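Local coordinates for histone-lysine N-methyltransferase, H3 lysine-9 specific SUVH6 (Arabidopsis thaliana, PDB 6A5K), which catalyses H3K9 methylation with S-adenosylmethionine as methyl donor, and probably binds methylated DNA in non-CG contexts through its SRA domain, at residues Ala95-Met100 with Leu159-Ser164; Asp125-Thr130 with Gly194-Glu199; Thr163-Gln168 with Glu199-Gln204. The protein carries 1 engineered substitution. All coordinates share one frame; numbering follows the deposited sequence.

Contact 1. Residues Ala95-Met100 with Leu159-Ser164; sequences AGIDYM and LALATS
Tyr99 and Ala160 meet where the strand at 97-100 packs against the helix at 159-164, the methyl of the alanine resting against the root of the tyrosine side chain. Ala160 CB lies 3.5 Å from Tyr99 CB and 3.7 Å from Tyr99 CG, and it approaches the ring obliquely. Tyr99 has CG set between its own backbone N and carbonyl carbon (chi1 57°), a rotation that lays the ring alongside the helix toward Thr156, while CB faces Ala160. Alanine suits this point because its single methyl lets the helix come close: the CA atoms of Tyr99 and Ala160 are 6.3 Å apart.

Two residues back along the strand, Ile97 points to the same side as Tyr99, as alternation in a strand requires, and meets Leu161 instead. Here the touch is between branch ends, Ile97 CD1 to Leu161 CD2 at 4.0 Å, and the two side chains run across each other at about a right angle. The longer branched chains bridge a wider backbone gap, 7.8 Å between the CA atoms of Ile97 and Leu161. Tyr129, from the strand 126-130, packs against both of these aliphatic chains and closes the cluster.

Asp98 and Met100 face the other way, and the carboxylate of Asp98 accepts hydrogen bonds there from His64 and the backbone of Lys91. The side bearing Ile97 and Tyr99 is the one that meets the helix, giving a helix packed on the curled sheet of the SRA domain, a member of the PUA-like clan.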
loop_
_atom_site.group_PDB
_atom_site.type_symbol
_atom_site.label_atom_id
_atom_site.label_comp_id
_atom_site.label_asym_id
_atom_site.label_seq_id
_atom_site.Cartn_x
_atom_site.Cartn_y
_atom_site.Cartn_z
ATOM N N ALA A 95 11.662 -14.372 -17.950
ATOM C CA ALA A 95 12.658 -15.341 -17.486
ATOM C C ALA A 95 12.882 -15.251 -15.978
ATOM O O ALA A 95 12.746 -14.183 -15.373
ATOM C CB ALA A 95 13.973 -15.145 -18.225
ATOM N N GLY A 96 13.218 -16.386 -15.374
ATOM C CA GLY A 96 13.387 -16.465 -13.935
ATOM C C GLY A 96 14.752 -16.019 -13.443
ATOM O O GLY A 96 14.891 -15.619 -12.292
ATOM N N ILE A 97 15.762 -16.086 -14.306
ATOM C CA ILE A 97 17.125 -15.748 -13.899
ATOM C C ILE A 97 17.676 -14.539 -14.656
ATOM O O ILE A 97 17.632 -14.490 -15.880
ATOM C CB ILE A 97 18.098 -16.930 -14.112
ATOM C CG1 ILE A 97 17.597 -18.181 -13.392
ATOM C CG2 ILE A 97 19.495 -16.565 -13.615
ATOM C CD1 ILE A 97 18.354 -19.443 -13.774
ATOM N N ASP A 98 18.193 -13.572 -13.911
ATOM C CA ASP A 98 18.901 -12.440 -14.480
ATOM C C ASP A 98 20.359 -12.509 -14.040
ATOM O O ASP A 98 20.665 -12.896 -12.890
ATOM C CB ASP A 98 18.272 -11.115 -14.044
ATOM C CG ASP A 98 18.681 -9.947 -14.935
ATOM O OD1 ASP A 98 19.279 -10.186 -16.004
ATOM O OD2 ASP A 98 18.379 -8.787 -14.579
ATOM N N TYR A 99 21.238 -12.104 -14.951
ATOM C CA TYR A 99 22.671 -12.235 -14.744
ATOM C C TYR A 99 23.471 -11.136 -15.434
ATOM O O TYR A 99 22.941 -10.362 -16.236
ATOM C CB TYR A 99 23.149 -13.604 -15.226
ATOM C CG TYR A 99 22.846 -13.920 -16.674
ATOM C CD1 TYR A 99 21.659 -14.551 -17.031
ATOM C CD2 TYR A 99 23.752 -13.608 -17.682
ATOM C CE1 TYR A 99 21.377 -14.849 -18.350
ATOM C CE2 TYR A 99 23.476 -13.902 -19.004
ATOM C CZ TYR A 99 22.288 -14.525 -19.330
ATOM O OH TYR A 99 22.004 -14.825 -20.643
HETATM N N MSE A 100 24.755 -11.068 -15.109
HETATM C CA MSE A 100 25.609 -10.027 -15.657
HETATM C C MSE A 100 27.029 -10.540 -15.811
HETATM O O MSE A 100 27.420 -11.521 -15.175
HETATM C CB MSE A 100 25.580 -8.778 -14.768
HETATM C CG MSE A 100 26.489 -8.837 -13.551
HETATM SE SE MSE A 100 26.364 -7.243 -12.391
HETATM C CE MSE A 100 28.066 -7.479 -11.469
ATOM N N LEU A 159 23.731 -21.468 -16.225
ATOM C CA LEU A 159 25.188 -21.419 -16.127
ATOM C C LEU A 159 25.639 -20.275 -15.228
ATOM O O LEU A 159 26.593 -20.414 -14.467
ATOM C CB LEU A 159 25.823 -21.276 -17.519
ATOM C CG LEU A 159 27.353 -21.209 -17.572
ATOM C CD1 LEU A 159 27.968 -22.476 -16.992
ATOM C CD2 LEU A 159 27.839 -20.990 -18.993
ATOM N N ALA A 160 24.950 -19.139 -15.312
ATOM C CA ALA A 160 25.296 -17.989 -14.484
ATOM C C ALA A 160 25.064 -18.299 -13.008
ATOM O O ALA A 160 25.881 -17.952 -12.148
ATOM C CB ALA A 160 24.491 -16.771 -14.899
ATOM N N LEU A 161 23.935 -18.942 -12.723
ATOM C CA LEU A 161 23.599 -19.303 -11.352
ATOM C C LEU A 161 24.617 -20.312 -10.823
ATOM O O LEU A 161 25.030 -20.241 -9.663
ATOM C CB LEU A 161 22.175 -19.862 -11.284
ATOM C CG LEU A 161 21.393 -19.834 -9.967
ATOM C CD1 LEU A 161 21.485 -18.481 -9.261
ATOM C CD2 LEU A 161 19.935 -20.213 -10.227
ATOM N N ALA A 162 25.032 -21.241 -11.685
ATOM C CA ALA A 162 26.068 -22.203 -11.320
ATOM C C ALA A 162 27.393 -21.500 -11.014
ATOM O O ALA A 162 28.097 -21.861 -10.073
ATOM C CB ALA A 162 26.251 -23.227 -12.425
ATOM N N THR A 163 27.723 -20.485 -11.806
ATOM C CA THR A 163 28.956 -19.727 -11.613
ATOM C C THR A 163 28.920 -18.913 -10.320
ATOM O O THR A 163 29.956 -18.690 -9.678
ATOM C CB THR A 163 29.214 -18.798 -12.816
ATOM O OG1 THR A 163 29.221 -19.577 -14.019
ATOM C CG2 THR A 163 30.549 -18.060 -12.680
ATOM N N SER A 164 27.722 -18.480 -9.931
ATOM C CA SER A 164 27.553 -17.779 -8.656
ATOM C C SER A 164 28.100 -18.593 -7.484
ATOM O O SER A 164 28.617 -18.033 -6.520
ATOM C CB SER A 164 26.075 -17.445 -8.407
ATOM O OG SER A 164 25.637 -16.383 -9.239
#

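Contact 2. Residues Asp125-Thr130 with Gly194-Glu199; sequences DVLTYT and GLYLVE
Asp125-Thr130 and Gly194-Glu199 are extended segments that do not pair with each other: the closest CA atoms, those of Asp125 and Tyr196, are 8.5 Å apart. Strand 211-219 lies between them in the sheet, antiparallel to both, and Leu127 and Tyr129 make their backbone bonds to its Leu217 and Phe215. What joins the two segments is therefore a side chain reaching across.

That side chain is Tyr196. Its CG stands anti to the carbonyl carbon (chi1 -73°), which directs the ring toward the beginning of strand 126-130. Ring atom CE1 comes to 3.6 Å from Asp125 O and to 4.2 Å from Leu127 CB, both partners lying oblique to the ring. Near its own strand the ring has Gly194 O at its edge, in plane. A tyrosine is long enough to span this gap, unlike a short aliphatic chain.

Leu127 points toward Tyr196 and also packs on Leu217 and Val173, an apolar role that fits leucine. The carboxylates of Asp125 and Glu199 are 6.8 Å apart at OD2 and OE2; both form salt bridges with Arg218, whose positive charge probably offsets their mutual repulsion. Gly194, with phi 103° and psi -160°, takes a conformation in which a CB would collide with the preceding carbonyl oxygen. Tyr196 thus reaches past strand 211-219, packing also on Val173 and Arg219, within the curled sheet of the SRA domain.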
loop_
_atom_site.group_PDB
_atom_site.type_symbol
_atom_site.label_atom_id
_atom_site.label_comp_id
_atom_site.label_asym_id
_atom_site.label_seq_id
_atom_site.Cartn_x
_atom_site.Cartn_y
_atom_site.Cartn_z
ATOM N N ASP A 125 16.185 -19.934 6.067
ATOM C CA ASP A 125 17.202 -19.249 5.272
ATOM C C ASP A 125 17.571 -20.027 4.007
ATOM O O ASP A 125 18.309 -19.522 3.158
ATOM C CB ASP A 125 18.459 -18.995 6.107
ATOM C CG ASP A 125 19.037 -20.267 6.698
ATOM O OD1 ASP A 125 18.251 -21.176 7.048
ATOM O OD2 ASP A 125 20.280 -20.356 6.813
ATOM N N VAL A 126 17.047 -21.241 3.878
ATOM C CA VAL A 126 17.378 -22.113 2.750
ATOM C C VAL A 126 16.254 -22.157 1.707
ATOM O O VAL A 126 15.073 -22.214 2.040
ATOM C CB VAL A 126 17.688 -23.548 3.231
ATOM C CG1 VAL A 126 18.052 -24.449 2.061
ATOM C CG2 VAL A 126 18.816 -23.528 4.250
ATOM N N LEU A 127 16.640 -22.130 0.438
ATOM C CA LEU A 127 15.698 -22.089 -0.672
ATOM C C LEU A 127 16.176 -23.032 -1.775
ATOM O O LEU A 127 17.351 -23.026 -2.118
ATOM C CB LEU A 127 15.574 -20.646 -1.182
ATOM C CG LEU A 127 14.759 -20.260 -2.415
ATOM C CD1 LEU A 127 14.248 -18.839 -2.244
ATOM C CD2 LEU A 127 15.579 -20.369 -3.684
ATOM N N THR A 128 15.285 -23.856 -2.316
ATOM C CA THR A 128 15.632 -24.654 -3.492
ATOM C C THR A 128 14.922 -24.089 -4.713
ATOM O O THR A 128 13.718 -23.857 -4.692
ATOM C CB THR A 128 15.265 -26.142 -3.332
ATOM O OG1 THR A 128 13.845 -26.290 -3.410
ATOM C CG2 THR A 128 15.767 -26.692 -2.011
ATOM N N TYR A 129 15.683 -23.873 -5.777
ATOM C CA TYR A 129 15.189 -23.178 -6.954
ATOM C C TYR A 129 15.352 -24.043 -8.199
ATOM O O TYR A 129 16.408 -24.627 -8.412
ATOM C CB TYR A 129 15.931 -21.854 -7.127
ATOM C CG TYR A 129 15.561 -21.114 -8.382
ATOM C CD1 TYR A 129 14.372 -20.391 -8.459
ATOM C CD2 TYR A 129 16.391 -21.135 -9.491
ATOM C CE1 TYR A 129 14.027 -19.710 -9.613
ATOM C CE2 TYR A 129 16.052 -20.460 -10.645
ATOM C CZ TYR A 129 14.872 -19.749 -10.702
ATOM O OH TYR A 129 14.542 -19.082 -11.860
ATOM N N THR A 130 14.312 -24.123 -9.024
ATOM C CA THR A 130 14.376 -24.952 -10.225
ATOM C C THR A 130 14.762 -24.127 -11.455
ATOM O O THR A 130 14.212 -23.055 -11.699
ATOM C CB THR A 130 13.046 -25.666 -10.473
ATOM O OG1 THR A 130 12.672 -26.377 -9.288
ATOM C CG2 THR A 130 13.173 -26.652 -11.632
ATOM N N GLY A 194 15.534 -10.511 -0.224
ATOM C CA GLY A 194 16.903 -10.170 0.114
ATOM C C GLY A 194 17.972 -10.924 -0.657
ATOM O O GLY A 194 17.725 -11.486 -1.730
ATOM N N LEU A 195 19.172 -10.934 -0.084
ATOM C CA LEU A 195 20.347 -11.474 -0.749
ATOM C C LEU A 195 20.681 -12.880 -0.281
ATOM O O LEU A 195 20.632 -13.181 0.912
ATOM C CB LEU A 195 21.551 -10.558 -0.523
ATOM C CG LEU A 195 21.411 -9.127 -1.041
ATOM C CD1 LEU A 195 22.685 -8.344 -0.761
ATOM C CD2 LEU A 195 21.098 -9.126 -2.520
ATOM N N TYR A 196 21.024 -13.734 -1.240
ATOM C CA TYR A 196 21.338 -15.131 -0.974
ATOM C C TYR A 196 22.665 -15.506 -1.626
ATOM O O TYR A 196 23.126 -14.831 -2.550
ATOM C CB TYR A 196 20.236 -16.054 -1.508
ATOM C CG TYR A 196 18.941 -16.065 -0.720
ATOM C CD1 TYR A 196 18.489 -17.233 -0.119
ATOM C CD2 TYR A 196 18.160 -14.915 -0.597
ATOM C CE1 TYR A 196 17.301 -17.262 0.596
ATOM C CE2 TYR A 196 16.971 -14.932 0.114
ATOM C CZ TYR A 196 16.544 -16.105 0.705
ATOM O OH TYR A 196 15.364 -16.128 1.417
ATOM N N LEU A 197 23.265 -16.591 -1.147
ATOM C CA LEU A 197 24.412 -17.187 -1.811
ATOM C C LEU A 197 23.991 -18.528 -2.392
ATOM O O LEU A 197 23.172 -19.231 -1.801
ATOM C CB LEU A 197 25.585 -17.369 -0.844
ATOM C CG LEU A 197 26.245 -16.095 -0.302
ATOM C CD1 LEU A 197 27.329 -16.426 0.715
ATOM C CD2 LEU A 197 26.822 -15.252 -1.433
ATOM N N VAL A 198 24.543 -18.882 -3.548
ATOM C CA VAL A 198 24.268 -20.188 -4.140
ATOM C C VAL A 198 25.316 -21.199 -3.653
ATOM O O VAL A 198 26.517 -20.989 -3.811
ATOM C CB VAL A 198 24.262 -20.122 -5.683
ATOM C CG1 VAL A 198 23.519 -21.316 -6.259
ATOM C CG2 VAL A 198 23.610 -18.809 -6.159
ATOM N N GLU A 199 24.851 -22.290 -3.056
ATOM C CA GLU A 199 25.734 -23.244 -2.387
ATOM C C GLU A 199 26.070 -24.456 -3.248
ATOM O O GLU A 199 27.201 -24.943 -3.236
ATOM C CB GLU A 199 25.106 -23.714 -1.071
ATOM C CG GLU A 199 24.930 -22.616 -0.041
ATOM C CD GLU A 199 24.443 -23.143 1.295
ATOM O OE1 GLU A 199 23.655 -24.112 1.304
ATOM O OE2 GLU A 199 24.851 -22.589 2.338
#

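Contact 3. Residues Thr163-Gln168 with Glu199-Gln204; sequences TSIEKQ and EKYWQQ
Ile165 carries this contact, sending both of its branches from the last turns of the helix onto the backbone of strand 199-204. The shorter one, CG2, meets a carbonyl, 3.5 Å from Glu199 O. The longer one lies over the next residue, with CD1 3.6 Å from Lys200 C, and it ends at the ring of Tyr201, where CD1 is 3.7 Å from Tyr201 CD2. The methyl arrives at the edge of that ring, near its plane. With CG1 anti to the carbonyl carbon (chi1 -60°) and CG2 anti to the backbone N, the two branches lie along the strand, on successive peptide units, a task that suits a beta-branched residue. Replacing Ile165 by an alanine removes both branches, which would probably open a gap between the helix and the backbone at Glu199-Lys200 and leave the edge of the Tyr201 ring without its packing partner.

In the next shell, Gln168 secures the end of the helix. It is the first residue beyond the helical conformation and has positive phi. Its NE2 gives Ile165 O a nearly straight hydrogen bond of 2.7 Å, in the carbonyl plane and on a lone pair, and it also bonds to Val198 O. One side-chain amide thus links the last turn to the strand just before Glu199. Glu199 points away from the helix, and its carboxylate is held by Gln216 and Arg218.

Helix 163-167 and strand 199-204 run close to antiparallel (153°), their axes approaching to 7.9 Å. The strand pairs with 211-219, Glu199 and Lys200 bonding through their backbones to Gln216, while Ser164 and Lys167 pack on strand 105-113, so the helix end spans two strands of the sheet.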
loop_
_atom_site.group_PDB
_atom_site.type_symbol
_atom_site.label_atom_id
_atom_site.label_comp_id
_atom_site.label_asym_id
_atom_site.label_seq_id
_atom_site.Cartn_x
_atom_site.Cartn_y
_atom_site.Cartn_z
ATOM N N THR A 163 27.723 -20.485 -11.806
ATOM C CA THR A 163 28.956 -19.727 -11.613
ATOM C C THR A 163 28.920 -18.913 -10.320
ATOM O O THR A 163 29.956 -18.690 -9.678
ATOM C CB THR A 163 29.214 -18.798 -12.816
ATOM O OG1 THR A 163 29.221 -19.577 -14.019
ATOM C CG2 THR A 163 30.549 -18.060 -12.680
ATOM N N SER A 164 27.722 -18.480 -9.931
ATOM C CA SER A 164 27.553 -17.779 -8.656
ATOM C C SER A 164 28.100 -18.593 -7.484
ATOM O O SER A 164 28.617 -18.033 -6.520
ATOM C CB SER A 164 26.075 -17.445 -8.407
ATOM O OG SER A 164 25.637 -16.383 -9.239
ATOM N N ILE A 165 27.976 -19.915 -7.574
ATOM C CA ILE A 165 28.520 -20.815 -6.559
ATOM C C ILE A 165 30.030 -20.648 -6.413
ATOM O O ILE A 165 30.551 -20.506 -5.301
ATOM C CB ILE A 165 28.215 -22.288 -6.893
ATOM C CG1 ILE A 165 26.705 -22.511 -6.974
ATOM C CG2 ILE A 165 28.836 -23.220 -5.857
ATOM C CD1 ILE A 165 26.314 -23.893 -7.459
ATOM N N GLU A 166 30.727 -20.659 -7.543
ATOM C CA GLU A 166 32.186 -20.542 -7.527
ATOM C C GLU A 166 32.641 -19.161 -7.085
ATOM O O GLU A 166 33.619 -19.042 -6.348
ATOM C CB GLU A 166 32.788 -20.851 -8.899
ATOM C CG GLU A 166 32.144 -22.004 -9.635
ATOM C CD GLU A 166 32.509 -22.020 -11.111
ATOM O OE1 GLU A 166 33.457 -21.299 -11.500
ATOM O OE2 GLU A 166 31.861 -22.764 -11.877
ATOM N N LYS A 167 31.943 -18.118 -7.528
ATOM C CA LYS A 167 32.353 -16.760 -7.170
ATOM C C LYS A 167 31.828 -16.330 -5.797
ATOM O O LYS A 167 32.346 -15.383 -5.197
ATOM C CB LYS A 167 31.894 -15.763 -8.239
ATOM C CG LYS A 167 32.331 -16.118 -9.650
ATOM C CD LYS A 167 33.826 -15.957 -9.826
ATOM C CE LYS A 167 34.170 -15.675 -11.278
ATOM N NZ LYS A 167 34.323 -16.934 -12.058
ATOM N N GLN A 168 30.812 -17.035 -5.306
ATOM C CA GLN A 168 30.146 -16.686 -4.051
ATOM C C GLN A 168 29.693 -15.232 -4.057
ATOM O O GLN A 168 29.873 -14.498 -3.086
ATOM C CB GLN A 168 31.057 -16.972 -2.856
ATOM C CG GLN A 168 31.151 -18.457 -2.534
ATOM C CD GLN A 168 29.804 -19.043 -2.141
ATOM O OE1 GLN A 168 29.248 -18.705 -1.095
ATOM N NE2 GLN A 168 29.265 -19.914 -2.990
ATOM N N GLU A 199 24.851 -22.290 -3.056
ATOM C CA GLU A 199 25.734 -23.244 -2.387
ATOM C C GLU A 199 26.070 -24.456 -3.248
ATOM O O GLU A 199 27.201 -24.943 -3.236
ATOM C CB GLU A 199 25.106 -23.714 -1.071
ATOM C CG GLU A 199 24.930 -22.616 -0.041
ATOM C CD GLU A 199 24.443 -23.143 1.295
ATOM O OE1 GLU A 199 23.655 -24.112 1.304
ATOM O OE2 GLU A 199 24.851 -22.589 2.338
ATOM N N LYS A 200 25.082 -24.952 -3.982
ATOM C CA LYS A 200 25.288 -26.131 -4.814
ATOM C C LYS A 200 24.175 -26.267 -5.831
ATOM O O LYS A 200 23.119 -25.644 -5.702
ATOM C CB LYS A 200 25.358 -27.400 -3.956
ATOM C CG LYS A 200 24.050 -27.747 -3.261
ATOM C CD LYS A 200 24.180 -29.039 -2.451
ATOM C CE LYS A 200 22.967 -29.263 -1.556
ATOM N NZ LYS A 200 23.118 -30.489 -0.712
ATOM N N TYR A 201 24.416 -27.080 -6.851
ATOM C CA TYR A 201 23.363 -27.409 -7.790
ATOM C C TYR A 201 23.418 -28.885 -8.152
ATOM O O TYR A 201 24.420 -29.569 -7.931
ATOM C CB TYR A 201 23.447 -26.535 -9.045
ATOM C CG TYR A 201 24.466 -26.972 -10.072
ATOM C CD1 TYR A 201 24.076 -27.677 -11.200
ATOM C CD2 TYR A 201 25.811 -26.664 -9.925
ATOM C CE1 TYR A 201 24.998 -28.080 -12.146
ATOM C CE2 TYR A 201 26.741 -27.058 -10.868
ATOM C CZ TYR A 201 26.327 -27.765 -11.976
ATOM O OH TYR A 201 27.241 -28.162 -12.918
ATOM N N TRP A 202 22.320 -29.384 -8.689
ATOM C CA TRP A 202 22.281 -30.759 -9.129
ATOM C C TRP A 202 21.303 -30.882 -10.267
ATOM O O TRP A 202 20.642 -29.926 -10.649
ATOM C CB TRP A 202 21.905 -31.700 -7.982
ATOM C CG TRP A 202 20.549 -31.462 -7.401
ATOM C CD1 TRP A 202 19.394 -32.108 -7.731
ATOM C CD2 TRP A 202 20.203 -30.520 -6.375
ATOM N NE1 TRP A 202 18.351 -31.631 -6.975
ATOM C CE2 TRP A 202 18.819 -30.655 -6.136
ATOM C CE3 TRP A 202 20.931 -29.586 -5.633
ATOM C CZ2 TRP A 202 18.145 -29.882 -5.190
ATOM C CZ3 TRP A 202 20.258 -28.816 -4.690
ATOM C CH2 TRP A 202 18.878 -28.971 -4.478
ATOM N N GLN A 203 21.211 -32.085 -10.795
ATOM C CA GLN A 203 20.475 -32.312 -12.009
ATOM C C GLN A 203 19.596 -33.547 -11.818
ATOM O O GLN A 203 20.066 -34.578 -11.342
ATOM C CB GLN A 203 21.485 -32.435 -13.153
ATOM C CG GLN A 203 20.987 -32.945 -14.456
ATOM C CD GLN A 203 21.944 -32.608 -15.593
ATOM O OE1 GLN A 203 23.137 -32.388 -15.377
ATOM N NE2 GLN A 203 21.419 -32.550 -16.809
ATOM N N GLN A 204 18.312 -33.427 -12.140
ATOM C CA GLN A 204 17.372 -34.524 -11.920
ATOM C C GLN A 204 16.240 -34.522 -12.944
ATOM O O GLN A 204 16.051 -33.550 -13.673
ATOM C CB GLN A 204 16.782 -34.447 -10.507
ATOM C CG GLN A 204 15.997 -33.172 -10.246
ATOM C CD GLN A 204 15.341 -33.155 -8.878
ATOM O OE1 GLN A 204 16.015 -33.189 -7.849
ATOM N NE2 GLN A 204 14.014 -33.110 -8.862
#

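Overall arrangement
All three contacts lie within the SRA domain and involve one curled sheet. Contact 1 is the most buried, contact 2 is partly buried, and contact 3 lies at the surface. Contacts 1 and 3 use the same helix, 156-167, on different strands, and contacts 2 and 3 share strand 190-205, with Glu199 common to both. Tyr129 of contact 2 reaches into contact 1, while Val198 fits against Ser164 and Ile165 of the helix. Aliphatic and aromatic packing suffices in contact 1; an aromatic ring meets a carbonyl in contact 2, and contact 3 sets an isoleucine on backbone and a ring edge, while Gln168 ties the helix end to Val198.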